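Local coordinates for protein probable N-acetyl-gamma-glutamyl-phosphate reductase, chloroplastic (Oryza sativa, PDB 2CVO) that probably catalyses the NADPH-dependent reduction of N-acetyl-L-glutamyl 5-phosphate to its semialdehyde in the arginine pathway of the chloroplast, at residues P47-K52 against Q345-M350; V154-I159 against L353-G358. One frame throughout, in Å; residues are numbered along the deposited sequence.

Contact 1: residues P47-K52 against Q345-M350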
loop_
_atom_site.group_PDB
_atom_site.type_symbol
_atom_site.label_atom_id
_atom_site.label_comp_id
_atom_site.label_asym_id
_atom_site.label_seq_id
_atom_site.Cartn_x
_atom_site.Cartn_y
_atom_site.Cartn_z
ATOM N N PRO A 47 -24.314 -5.250 23.044
ATOM C CA PRO A 47 -24.830 -5.948 24.228
ATOM C C PRO A 47 -26.241 -6.542 24.126
ATOM O O PRO A 47 -26.617 -7.381 24.945
ATOM C CB PRO A 47 -24.706 -4.895 25.334
ATOM C CG PRO A 47 -24.818 -3.597 24.592
ATOM C CD PRO A 47 -23.981 -3.850 23.365
ATOM N N GLN A 48 -27.020 -6.123 23.131
ATOM C CA GLN A 48 -28.367 -6.666 22.968
ATOM C C GLN A 48 -28.559 -7.411 21.655
ATOM O O GLN A 48 -29.111 -8.510 21.644
ATOM C CB GLN A 48 -29.432 -5.564 23.086
ATOM C CG GLN A 48 -29.696 -5.096 24.516
ATOM C CD GLN A 48 -28.858 -3.898 24.919
ATOM O OE1 GLN A 48 -28.717 -3.597 26.105
ATOM N NE2 GLN A 48 -28.310 -3.196 23.931
ATOM N N PHE A 49 -28.116 -6.817 20.551
ATOM C CA PHE A 49 -28.257 -7.448 19.241
ATOM C C PHE A 49 -27.430 -8.728 19.183
ATOM O O PHE A 49 -26.230 -8.713 19.456
ATOM C CB PHE A 49 -27.803 -6.492 18.130
ATOM C CG PHE A 49 -28.701 -5.295 17.938
ATOM C CD1 PHE A 49 -29.763 -5.043 18.807
ATOM C CD2 PHE A 49 -28.479 -4.412 16.883
ATOM C CE1 PHE A 49 -30.589 -3.932 18.630
ATOM C CE2 PHE A 49 -29.298 -3.298 16.695
ATOM C CZ PHE A 49 -30.355 -3.057 17.570
ATOM N N ARG A 50 -28.076 -9.832 18.826
ATOM C CA ARG A 50 -27.403 -11.125 18.738
ATOM C C ARG A 50 -27.842 -11.869 17.487
ATOM O O ARG A 50 -29.020 -12.170 17.318
ATOM C CB ARG A 50 -27.709 -11.965 19.985
ATOM C CG ARG A 50 -26.526 -12.124 20.939
ATOM C CD ARG A 50 -25.716 -13.381 20.626
ATOM N NE ARG A 50 -26.358 -14.583 21.160
ATOM C CZ ARG A 50 -25.984 -15.830 20.879
ATOM N NH1 ARG A 50 -24.964 -16.059 20.059
ATOM N NH2 ARG A 50 -26.630 -16.853 21.422
ATOM N N ILE A 51 -26.886 -12.160 16.609
ATOM C CA ILE A 51 -27.171 -12.865 15.367
ATOM C C ILE A 51 -27.632 -14.297 15.617
ATOM O O ILE A 51 -26.969 -15.062 16.314
ATOM C CB ILE A 51 -25.928 -12.900 14.452
ATOM C CG1 ILE A 51 -25.517 -11.471 14.085
ATOM C CG2 ILE A 51 -26.228 -13.708 13.195
ATOM C CD1 ILE A 51 -24.233 -11.382 13.288
ATOM N N LYS A 52 -28.775 -14.652 15.039
ATOM C CA LYS A 52 -29.322 -15.993 15.191
ATOM C C LYS A 52 -29.473 -16.696 13.848
ATOM O O LYS A 52 -29.546 -17.924 13.789
ATOM C CB LYS A 52 -30.673 -15.938 15.908
ATOM C CG LYS A 52 -30.568 -15.708 17.407
ATOM C CD LYS A 52 -29.739 -16.806 18.070
ATOM C CE LYS A 52 -29.811 -16.725 19.587
ATOM N NZ LYS A 52 -29.395 -15.387 20.086
ATOM N N GLN A 345 -27.026 1.770 13.481
ATOM C CA GLN A 345 -27.457 2.990 14.152
ATOM C C GLN A 345 -28.972 3.101 13.992
ATOM O O GLN A 345 -29.684 3.478 14.921
ATOM C CB GLN A 345 -26.783 4.207 13.517
ATOM C CG GLN A 345 -26.798 5.460 14.378
ATOM C CD GLN A 345 -26.216 6.662 13.647
ATOM O OE1 GLN A 345 -25.366 6.515 12.767
ATOM N NE2 GLN A 345 -26.661 7.857 14.021
ATOM N N ASN A 346 -29.458 2.755 12.806
ATOM C CA ASN A 346 -30.884 2.821 12.529
ATOM C C ASN A 346 -31.690 1.783 13.300
ATOM O O ASN A 346 -32.766 2.093 13.816
ATOM C CB ASN A 346 -31.134 2.686 11.024
ATOM C CG ASN A 346 -30.659 3.898 10.253
ATOM O OD1 ASN A 346 -30.828 5.034 10.702
ATOM N ND2 ASN A 346 -30.071 3.669 9.086
ATOM N N LEU A 347 -31.178 0.559 13.393
ATOM C CA LEU A 347 -31.888 -0.481 14.128
ATOM C C LEU A 347 -31.961 -0.135 15.614
ATOM O O LEU A 347 -32.955 -0.438 16.271
ATOM C CB LEU A 347 -31.222 -1.851 13.949
ATOM C CG LEU A 347 -32.022 -3.005 14.576
ATOM C CD1 LEU A 347 -33.434 -2.983 14.016
ATOM C CD2 LEU A 347 -31.357 -4.358 14.295
ATOM N N ASN A 348 -30.911 0.484 16.150
ATOM C CA ASN A 348 -30.923 0.873 17.556
ATOM C C ASN A 348 -32.107 1.816 17.769
ATOM O O ASN A 348 -32.924 1.626 18.673
ATOM C CB ASN A 348 -29.631 1.602 17.944
ATOM C CG ASN A 348 -28.459 0.657 18.138
ATOM O OD1 ASN A 348 -28.601 -0.409 18.735
ATOM N ND2 ASN A 348 -27.289 1.054 17.654
ATOM N N LEU A 349 -32.188 2.828 16.914
ATOM C CA LEU A 349 -33.255 3.817 16.978
ATOM C C LEU A 349 -34.634 3.161 16.871
ATOM O O LEU A 349 -35.553 3.491 17.625
ATOM C CB LEU A 349 -33.071 4.835 15.851
ATOM C CG LEU A 349 -34.124 5.933 15.715
ATOM C CD1 LEU A 349 -34.163 6.769 16.988
ATOM C CD2 LEU A 349 -33.795 6.804 14.501
ATOM N N MET A 350 -34.767 2.231 15.934
ATOM C CA MET A 350 -36.024 1.525 15.715
ATOM C C MET A 350 -36.414 0.634 16.895
ATOM O O MET A 350 -37.600 0.433 17.157
ATOM C CB MET A 350 -35.923 0.678 14.443
ATOM C CG MET A 350 -35.712 1.500 13.176
ATOM S SD MET A 350 -34.962 0.552 11.840
ATOM C CE MET A 350 -36.389 -0.342 11.194
#
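In the Rossmann-type NAD(P)-binding domain, the parallel sheet ends on one side at strand 49-55, and F49 at the start of that strand meets L347 and N348 of the C-terminal helix 336-351. The contact shows how a single aromatic side chain can join a sheet edge to a helix almost 300 residues away in sequence. F49 does all the work on the strand side, with the far end of its ring. CE2 of F49 lies 3.3 Å from CD2 of L347, a tight approach, and CZ of F49 is 3.4 Å from CG of L347. The leucine has CG anti to the backbone N (chi1 -174°), and its branch point and CD2 lie alongside the CE2/CZ end of the ring, the two side chains running in opposite directions. V24 and I26 of the neighbouring strand and L43 of helix 34-43 also touch F49, and H46 stacks on its ring. N348 adds a polar neighbour whose amide plane is turned 29° from that of the ring. Its OD1 accepts a hydrogen bond from NE2 of H46, and the same OD1 of N348 stands obliquely 3.4 Å from CZ of F49.

Contact 2: residues V154-I159 against L353-G358; sequences VLRNEI and LPENTG
R156 and E355 form a two-pronged salt bridge in which each guanidinium nitrogen and each carboxylate oxygen has a mate. The NE-H of R156 points at OE1 of E355 over 2.5 Å, almost in line (174°); so short a length is best taken with some caution. The second prong, NH2 of R156 to OE2 of E355, spans 3.1 Å and uses the syn side of that oxygen. The two planes are 29° apart, so the carboxylate sits at the guanidinium edge with a slight twist. A bend at chi3 (-75°) presents the NE/NH2 edge to the glutamate. NH1 is taken by E290 in a further salt bridge, and OE2 of E355 also accepts from Q345 NE2. The bridge joins helix 152-161 of the Rossmann-type domain, which carries R156, to the loop after helix 336-351, where E355 belongs to a type I beta turn, P354 to T357. Here O of P354 is gripped twice, by N of T357 at 3.2 Å and by OG1 of T357 at 2.6 Å, both from the same face of its plane. With an alanine at R156, the E355 and E290 carboxylates would probably lose the positive partner they share. Within the turn, ND2 of N356 donates to OE2 of E291.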
loop_
_atom_site.group_PDB
_atom_site.type_symbol
_atom_site.label_atom_id
_atom_site.label_comp_id
_atom_site.label_asym_id
_atom_site.label_seq_id
_atom_site.Cartn_x
_atom_site.Cartn_y
_atom_site.Cartn_z
ATOM N N VAL A 154 -30.714 12.877 9.662
ATOM C CA VAL A 154 -31.624 13.703 8.876
ATOM C C VAL A 154 -33.100 13.318 8.953
ATOM O O VAL A 154 -33.974 14.183 8.910
ATOM C CB VAL A 154 -31.183 13.718 7.391
ATOM C CG1 VAL A 154 -32.167 14.512 6.551
ATOM C CG2 VAL A 154 -29.793 14.325 7.277
ATOM N N LEU A 155 -33.384 12.027 9.066
ATOM C CA LEU A 155 -34.768 11.576 9.131
ATOM C C LEU A 155 -35.022 10.735 10.378
ATOM O O LEU A 155 -35.793 9.777 10.341
ATOM C CB LEU A 155 -35.119 10.762 7.877
ATOM C CG LEU A 155 -35.005 11.449 6.508
ATOM C CD1 LEU A 155 -33.552 11.474 6.051
ATOM C CD2 LEU A 155 -35.843 10.691 5.483
ATOM N N ARG A 156 -34.382 11.109 11.482
ATOM C CA ARG A 156 -34.515 10.375 12.735
ATOM C C ARG A 156 -35.952 10.091 13.169
ATOM O O ARG A 156 -36.272 8.964 13.559
ATOM C CB ARG A 156 -33.773 11.109 13.856
ATOM C CG ARG A 156 -33.869 10.424 15.208
ATOM C CD ARG A 156 -32.989 11.096 16.260
ATOM N NE ARG A 156 -31.571 10.787 16.080
ATOM C CZ ARG A 156 -30.636 11.670 15.742
ATOM N NH1 ARG A 156 -30.953 12.942 15.542
ATOM N NH2 ARG A 156 -29.378 11.278 15.601
ATOM N N ASN A 157 -36.820 11.097 13.111
ATOM C CA ASN A 157 -38.202 10.887 13.527
ATOM C C ASN A 157 -38.940 9.874 12.652
ATOM O O ASN A 157 -39.695 9.051 13.165
ATOM C CB ASN A 157 -38.972 12.213 13.568
ATOM C CG ASN A 157 -40.385 12.048 14.111
ATOM O OD1 ASN A 157 -41.321 11.734 13.368
ATOM N ND2 ASN A 157 -40.541 12.236 15.418
ATOM N N GLU A 158 -38.726 9.925 11.339
ATOM C CA GLU A 158 -39.376 8.977 10.434
ATOM C C GLU A 158 -38.851 7.563 10.674
ATOM O O GLU A 158 -39.619 6.618 10.867
ATOM C CB GLU A 158 -39.119 9.346 8.971
ATOM C CG GLU A 158 -40.152 10.259 8.334
ATOM C CD GLU A 158 -39.879 11.727 8.577
ATOM O OE1 GLU A 158 -40.648 12.563 8.054
ATOM O OE2 GLU A 158 -38.898 12.048 9.285
ATOM N N ILE A 159 -37.530 7.431 10.650
ATOM C CA ILE A 159 -36.862 6.151 10.851
ATOM C C ILE A 159 -37.305 5.433 12.119
ATOM O O ILE A 159 -37.529 4.225 12.112
ATOM C CB ILE A 159 -35.329 6.341 10.921
ATOM C CG1 ILE A 159 -34.818 6.927 9.601
ATOM C CG2 ILE A 159 -34.648 5.014 11.244
ATOM C CD1 ILE A 159 -33.357 7.323 9.626
ATOM N N LEU A 353 -33.276 1.700 21.448
ATOM C CA LEU A 353 -32.001 1.671 22.157
ATOM C C LEU A 353 -31.185 2.901 21.811
ATOM O O LEU A 353 -31.398 3.526 20.775
ATOM C CB LEU A 353 -31.203 0.421 21.774
ATOM C CG LEU A 353 -31.844 -0.941 22.047
ATOM C CD1 LEU A 353 -30.892 -2.037 21.610
ATOM C CD2 LEU A 353 -32.163 -1.074 23.531
ATOM N N PRO A 354 -30.249 3.282 22.688
ATOM C CA PRO A 354 -29.432 4.459 22.385
ATOM C C PRO A 354 -28.755 4.204 21.042
ATOM O O PRO A 354 -28.318 3.083 20.767
ATOM C CB PRO A 354 -28.447 4.494 23.546
ATOM C CG PRO A 354 -29.276 3.963 24.684
ATOM C CD PRO A 354 -29.970 2.777 24.044
ATOM N N GLU A 355 -28.678 5.232 20.204
ATOM C CA GLU A 355 -28.080 5.087 18.883
ATOM C C GLU A 355 -26.626 4.629 18.862
ATOM O O GLU A 355 -26.215 3.939 17.928
ATOM C CB GLU A 355 -28.207 6.396 18.095
ATOM C CG GLU A 355 -29.636 6.795 17.788
ATOM C CD GLU A 355 -29.727 7.962 16.825
ATOM O OE1 GLU A 355 -30.853 8.450 16.593
ATOM O OE2 GLU A 355 -28.680 8.390 16.294
ATOM N N ASN A 356 -25.848 4.994 19.878
ATOM C CA ASN A 356 -24.438 4.609 19.904
ATOM C C ASN A 356 -24.163 3.201 20.432
ATOM O O ASN A 356 -23.006 2.777 20.513
ATOM C CB ASN A 356 -23.611 5.629 20.702
ATOM C CG ASN A 356 -24.054 5.754 22.153
ATOM O OD1 ASN A 356 -24.667 4.846 22.713
ATOM N ND2 ASN A 356 -23.723 6.883 22.774
ATOM N N THR A 357 -25.218 2.476 20.785
ATOM C CA THR A 357 -25.063 1.117 21.302
ATOM C C THR A 357 -24.270 0.245 20.335
ATOM O O THR A 357 -24.693 0.017 19.200
ATOM C CB THR A 357 -26.427 0.442 21.542
ATOM O OG1 THR A 357 -27.247 1.292 22.355
ATOM C CG2 THR A 357 -26.235 -0.889 22.249
ATOM N N GLY A 358 -23.120 -0.238 20.798
ATOM C CA GLY A 358 -22.270 -1.082 19.976
ATOM C C GLY A 358 -21.581 -0.328 18.852
ATOM O O GLY A 358 -21.057 -0.939 17.925
#

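From the N terminus, strand 24-29 and helix 34-43 come first; strand 49-55 follows, and helix 152-161 later, all in the Rossmann-type domain. The chain goes on through the seven-stranded mixed sheet before helix 336-351 brings it back. Contact 1 closes the loop from 47-52 to 345-350, and contact 2, a few residues later, closes that from 154-159 to 353-358. Their segments alternate, so the two loops cross. One returning helix and the turn after it thus reach both the sheet edge and a helix of the nucleotide-binding domain. The contacts, centred about 11 Å apart, also touch directly: N of L353 probably donates to O of N348 over 2.8 Å, and L349 packs on R156.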